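Local coordinates for putative nucleolar GTP-binding protein 1 (Plasmodium falciparum, PDB 2QU8) that binds GDP in a Ras-like GTPase domain and is probably a nucleolar GTPase acting in ribosome assembly, at residues K29-L34 with N76-D82. Numbering follows the deposited sequence.
Sequences KKTIIL and NKYQIID
The hydroxyl OG1 of T31 is held by two groups: it accepts a hydrogen bond from NE2 of Q79 at 2.8 Å and lies close to that amide's plane, and it gives its own proton to O of K29 above the carbonyl plane. T31 and Q79 stand on one face of two neighbouring parallel strands, 30-34 and 76-82, in the central sheet of a P-loop GTPase fold. Q79 suits its buried place because its chain, extended beyond CG, brings the amide to the threonine, while a second acceptor, O of N26, also binds NE2. The backbones are laced by alternate bonds: N of Q79 to O of K30, N of I32 to O of Q79, N of I81 to O of I32, and N of L34 to O of I81, the last 2.8 Å long.

On the opposite face K30 lies over the ring of Y78. The bend at chi3 (-74°) lays CE over one face of the ring, offset toward its rim, 4.0 Å from the centroid, a CH-pi contact; the bend at chi4 (-60°) turns NZ to a water that also binds O of K77. The phenol OH is hydrogen-bonded to NZ of K204 in helix 192-222. Further along this side of the sheet I32 and I80 lie side by side, and L34 CD1 reaches CG1 of I80 at 3.7 Å, an apolar layer covered partly by helix 42-49, whose first residues belong to the probable P-loop.

D82 is the last residue of its strand, and its side chain lies about 4 Å from the bound GDP, touching K42 and S43. A water lies 2.7 Å from D82 OD1 and 2.6 Å from L34 O.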
ATOM      1  N   LYS A  29       2.033  15.032   4.037  1.00 32.92           N
ATOM      2  CA  LYS A  29       1.362  14.938   2.738  1.00 31.81           C
ATOM      3  C   LYS A  29       0.626  13.604   2.617  1.00 30.17           C
ATOM      4  O   LYS A  29       1.149  12.566   3.007  1.00 29.57           O
ATOM      5  CB  LYS A  29       2.364  15.105   1.584  1.00 31.68           C
ATOM      6  CG  LYS A  29       1.732  15.487   0.228  1.00 33.22           C
ATOM      7  CD  LYS A  29       2.748  15.476  -0.920  1.00 33.03           C
ATOM      8  CE  LYS A  29       2.277  16.299  -2.120  1.00 35.59           C
ATOM      9  NZ  LYS A  29       3.088  16.052  -3.371  1.00 37.25           N
ATOM     10  N   LYS A  30      -0.590  13.645   2.079  1.00 29.00           N
ATOM     11  CA  LYS A  30      -1.344  12.431   1.767  1.00 28.18           C
ATOM     12  C   LYS A  30      -0.493  11.493   0.904  1.00 27.38           C
ATOM     13  O   LYS A  30       0.051  11.901  -0.126  1.00 27.04           O
ATOM     14  CB  LYS A  30      -2.654  12.777   1.066  1.00 28.36           C
ATOM     15  CG  LYS A  30      -3.605  13.609   1.917  1.00 29.76           C
ATOM     16  CD  LYS A  30      -4.916  13.884   1.189  1.00 33.19           C
ATOM     17  CE  LYS A  30      -4.757  14.920   0.098  1.00 34.68           C
ATOM     18  NZ  LYS A  30      -4.288  16.235   0.641  1.00 37.50           N
ATOM     19  N   THR A  31      -0.373  10.242   1.339  1.00 26.33           N
ATOM     20  CA  THR A  31       0.566   9.311   0.732  1.00 25.21           C
ATOM     21  C   THR A  31      -0.040   7.942   0.455  1.00 24.73           C
ATOM     22  O   THR A  31      -0.739   7.376   1.299  1.00 24.69           O
ATOM     23  CB  THR A  31       1.811   9.112   1.654  1.00 25.33           C
ATOM     24  OG1 THR A  31       2.424  10.376   1.929  1.00 24.78           O
ATOM     25  CG2 THR A  31       2.848   8.168   1.021  1.00 24.95           C
ATOM     26  N   ILE A  32       0.250   7.401  -0.721  1.00 23.82           N
ATOM     27  CA  ILE A  32       0.084   5.967  -0.941  1.00 23.24           C
ATOM     28  C   ILE A  32       1.440   5.276  -0.700  1.00 22.80           C
ATOM     29  O   ILE A  32       2.446   5.608  -1.326  1.00 23.00           O
ATOM     30  CB  ILE A  32      -0.481   5.647  -2.347  1.00 23.37           C
ATOM     31  CG1 ILE A  32      -1.862   6.301  -2.535  1.00 23.06           C
ATOM     32  CG2 ILE A  32      -0.607   4.149  -2.550  1.00 23.33           C
ATOM     33  CD1 ILE A  32      -2.306   6.324  -3.986  1.00 21.07           C
ATOM     34  N   ILE A  33       1.458   4.340   0.236  1.00 22.45           N
ATOM     35  CA  ILE A  33       2.662   3.570   0.533  1.00 22.53           C
ATOM     36  C   ILE A  33       2.575   2.254  -0.210  1.00 22.19           C
ATOM     37  O   ILE A  33       1.712   1.431   0.087  1.00 22.43           O
ATOM     38  CB  ILE A  33       2.802   3.317   2.056  1.00 22.63           C
ATOM     39  CG1 ILE A  33       2.858   4.657   2.799  1.00 22.96           C
ATOM     40  CG2 ILE A  33       4.043   2.430   2.356  1.00 22.59           C
ATOM     41  CD1 ILE A  33       2.422   4.583   4.270  1.00 24.57           C
ATOM     42  N   LEU A  34       3.455   2.060  -1.190  1.00 22.60           N
ATOM     43  CA  LEU A  34       3.448   0.818  -1.953  1.00 22.75           C
ATOM     44  C   LEU A  34       4.192  -0.299  -1.236  1.00 22.75           C
ATOM     45  O   LEU A  34       5.290  -0.095  -0.703  1.00 22.60           O
ATOM     46  CB  LEU A  34       4.020   1.018  -3.357  1.00 22.57           C
ATOM     47  CG  LEU A  34       3.132   1.772  -4.349  1.00 22.53           C
ATOM     48  CD1 LEU A  34       3.992   2.260  -5.509  1.00 22.00           C
ATOM     49  CD2 LEU A  34       1.979   0.889  -4.837  1.00 21.55           C
ATOM     50  N   ASN A  76      -6.322  17.929  -4.701  1.00 41.54           N
ATOM     51  CA  ASN A  76      -5.451  17.577  -3.592  1.00 40.62           C
ATOM     52  C   ASN A  76      -4.139  16.990  -4.084  1.00 39.61           C
ATOM     53  O   ASN A  76      -4.100  16.295  -5.092  1.00 39.34           O
ATOM     54  CB  ASN A  76      -6.147  16.593  -2.652  1.00 41.10           C
ATOM     55  CG  ASN A  76      -7.324  17.209  -1.927  1.00 41.95           C
ATOM     56  OD1 ASN A  76      -7.182  17.727  -0.822  1.00 43.88           O
ATOM     57  ND2 ASN A  76      -8.499  17.161  -2.550  1.00 43.63           N
ATOM     58  N   LYS A  77      -3.066  17.279  -3.363  1.00 38.69           N
ATOM     59  CA  LYS A  77      -1.737  16.807  -3.741  1.00 37.80           C
ATOM     60  C   LYS A  77      -1.360  15.517  -3.006  1.00 36.33           C
ATOM     61  O   LYS A  77      -1.518  15.405  -1.785  1.00 36.48           O
ATOM     62  CB  LYS A  77      -0.695  17.905  -3.521  1.00 37.90           C
ATOM     63  CG  LYS A  77      -0.795  19.061  -4.522  1.00 38.66           C
ATOM     64  CD  LYS A  77       0.372  20.031  -4.383  1.00 39.46           C
ATOM     65  CE  LYS A  77       1.660  19.468  -4.979  1.00 42.58           C
ATOM     66  NZ  LYS A  77       2.876  20.168  -4.434  1.00 43.66           N
ATOM     67  N   TYR A  78      -0.866  14.545  -3.765  1.00 34.40           N
ATOM     68  CA  TYR A  78      -0.499  13.247  -3.213  1.00 32.71           C
ATOM     69  C   TYR A  78       0.945  12.883  -3.517  1.00 31.15           C
ATOM     70  O   TYR A  78       1.518  13.321  -4.514  1.00 29.95           O
ATOM     71  CB  TYR A  78      -1.410  12.158  -3.777  1.00 32.87           C
ATOM     72  CG  TYR A  78      -2.845  12.222  -3.293  1.00 33.57           C
ATOM     73  CD1 TYR A  78      -3.252  11.499  -2.176  1.00 33.13           C
ATOM     74  CD2 TYR A  78      -3.796  12.997  -3.962  1.00 34.13           C
ATOM     75  CE1 TYR A  78      -4.565  11.556  -1.721  1.00 34.04           C
ATOM     76  CE2 TYR A  78      -5.123  13.055  -3.519  1.00 34.07           C
ATOM     77  CZ  TYR A  78      -5.496  12.335  -2.400  1.00 34.70           C
ATOM     78  OH  TYR A  78      -6.801  12.389  -1.950  1.00 35.11           O
ATOM     79  N   GLN A  79       1.526  12.075  -2.641  1.00 29.98           N
ATOM     80  CA  GLN A  79       2.752  11.371  -2.979  1.00 28.99           C
ATOM     81  C   GLN A  79       2.520   9.863  -2.961  1.00 27.83           C
ATOM     82  O   GLN A  79       1.605   9.367  -2.310  1.00 27.40           O
ATOM     83  CB  GLN A  79       3.907  11.786  -2.074  1.00 29.28           C
ATOM     84  CG  GLN A  79       3.672  11.578  -0.589  1.00 31.17           C
ATOM     85  CD  GLN A  79       4.654  12.355   0.276  1.00 32.43           C
ATOM     86  OE1 GLN A  79       5.385  13.217  -0.216  1.00 33.17           O
ATOM     87  NE2 GLN A  79       4.670  12.055   1.571  1.00 31.82           N
ATOM     88  N   ILE A  80       3.334   9.137  -3.710  1.00 26.72           N
ATOM     89  CA  ILE A  80       3.270   7.694  -3.698  1.00 25.85           C
ATOM     90  C   ILE A  80       4.697   7.157  -3.573  1.00 25.76           C
ATOM     91  O   ILE A  80       5.571   7.503  -4.366  1.00 26.09           O
ATOM     92  CB  ILE A  80       2.464   7.129  -4.914  1.00 25.86           C
ATOM     93  CG1 ILE A  80       2.439   5.597  -4.891  1.00 25.04           C
ATOM     94  CG2 ILE A  80       2.950   7.746  -6.269  1.00 25.17           C
ATOM     95  CD1 ILE A  80       1.370   4.972  -5.785  1.00 25.30           C
ATOM     96  N   ILE A  81       4.927   6.350  -2.543  1.00 25.26           N
ATOM     97  CA  ILE A  81       6.274   5.926  -2.172  1.00 25.49           C
ATOM     98  C   ILE A  81       6.500   4.440  -2.428  1.00 25.39           C
ATOM     99  O   ILE A  81       5.660   3.596  -2.094  1.00 25.14           O
ATOM    100  CB  ILE A  81       6.596   6.294  -0.698  1.00 25.69           C
ATOM    101  CG1 ILE A  81       6.427   7.807  -0.490  1.00 25.85           C
ATOM    102  CG2 ILE A  81       8.024   5.887  -0.326  1.00 26.66           C
ATOM    103  CD1 ILE A  81       6.461   8.240   0.953  1.00 28.33           C
ATOM    104  N   ASP A  82       7.649   4.138  -3.024  1.00 24.85           N
ATOM    105  CA  ASP A  82       8.064   2.776  -3.310  1.00 25.06           C
ATOM    106  C   ASP A  82       9.435   2.602  -2.654  1.00 25.20           C
ATOM    107  O   ASP A  82      10.345   3.399  -2.885  1.00 24.81           O
ATOM    108  CB  ASP A  82       8.137   2.552  -4.842  1.00 24.79           C
ATOM    109  CG  ASP A  82       8.464   1.103  -5.228  1.00 24.84           C
ATOM    110  OD1 ASP A  82       8.047   0.170  -4.516  1.00 22.67           O
ATOM    111  OD2 ASP A  82       9.124   0.888  -6.270  1.00 25.34           O
TER
HETATM  112  O   HOH W   1      -1.505  16.244   0.780  1.00 40.44           O
HETATM  113  O   HOH W   2       7.565  -0.543  -1.965  1.00 26.79           O
HETATM  114  O   HOH W   3       7.056   1.989   0.299  1.00 36.49           O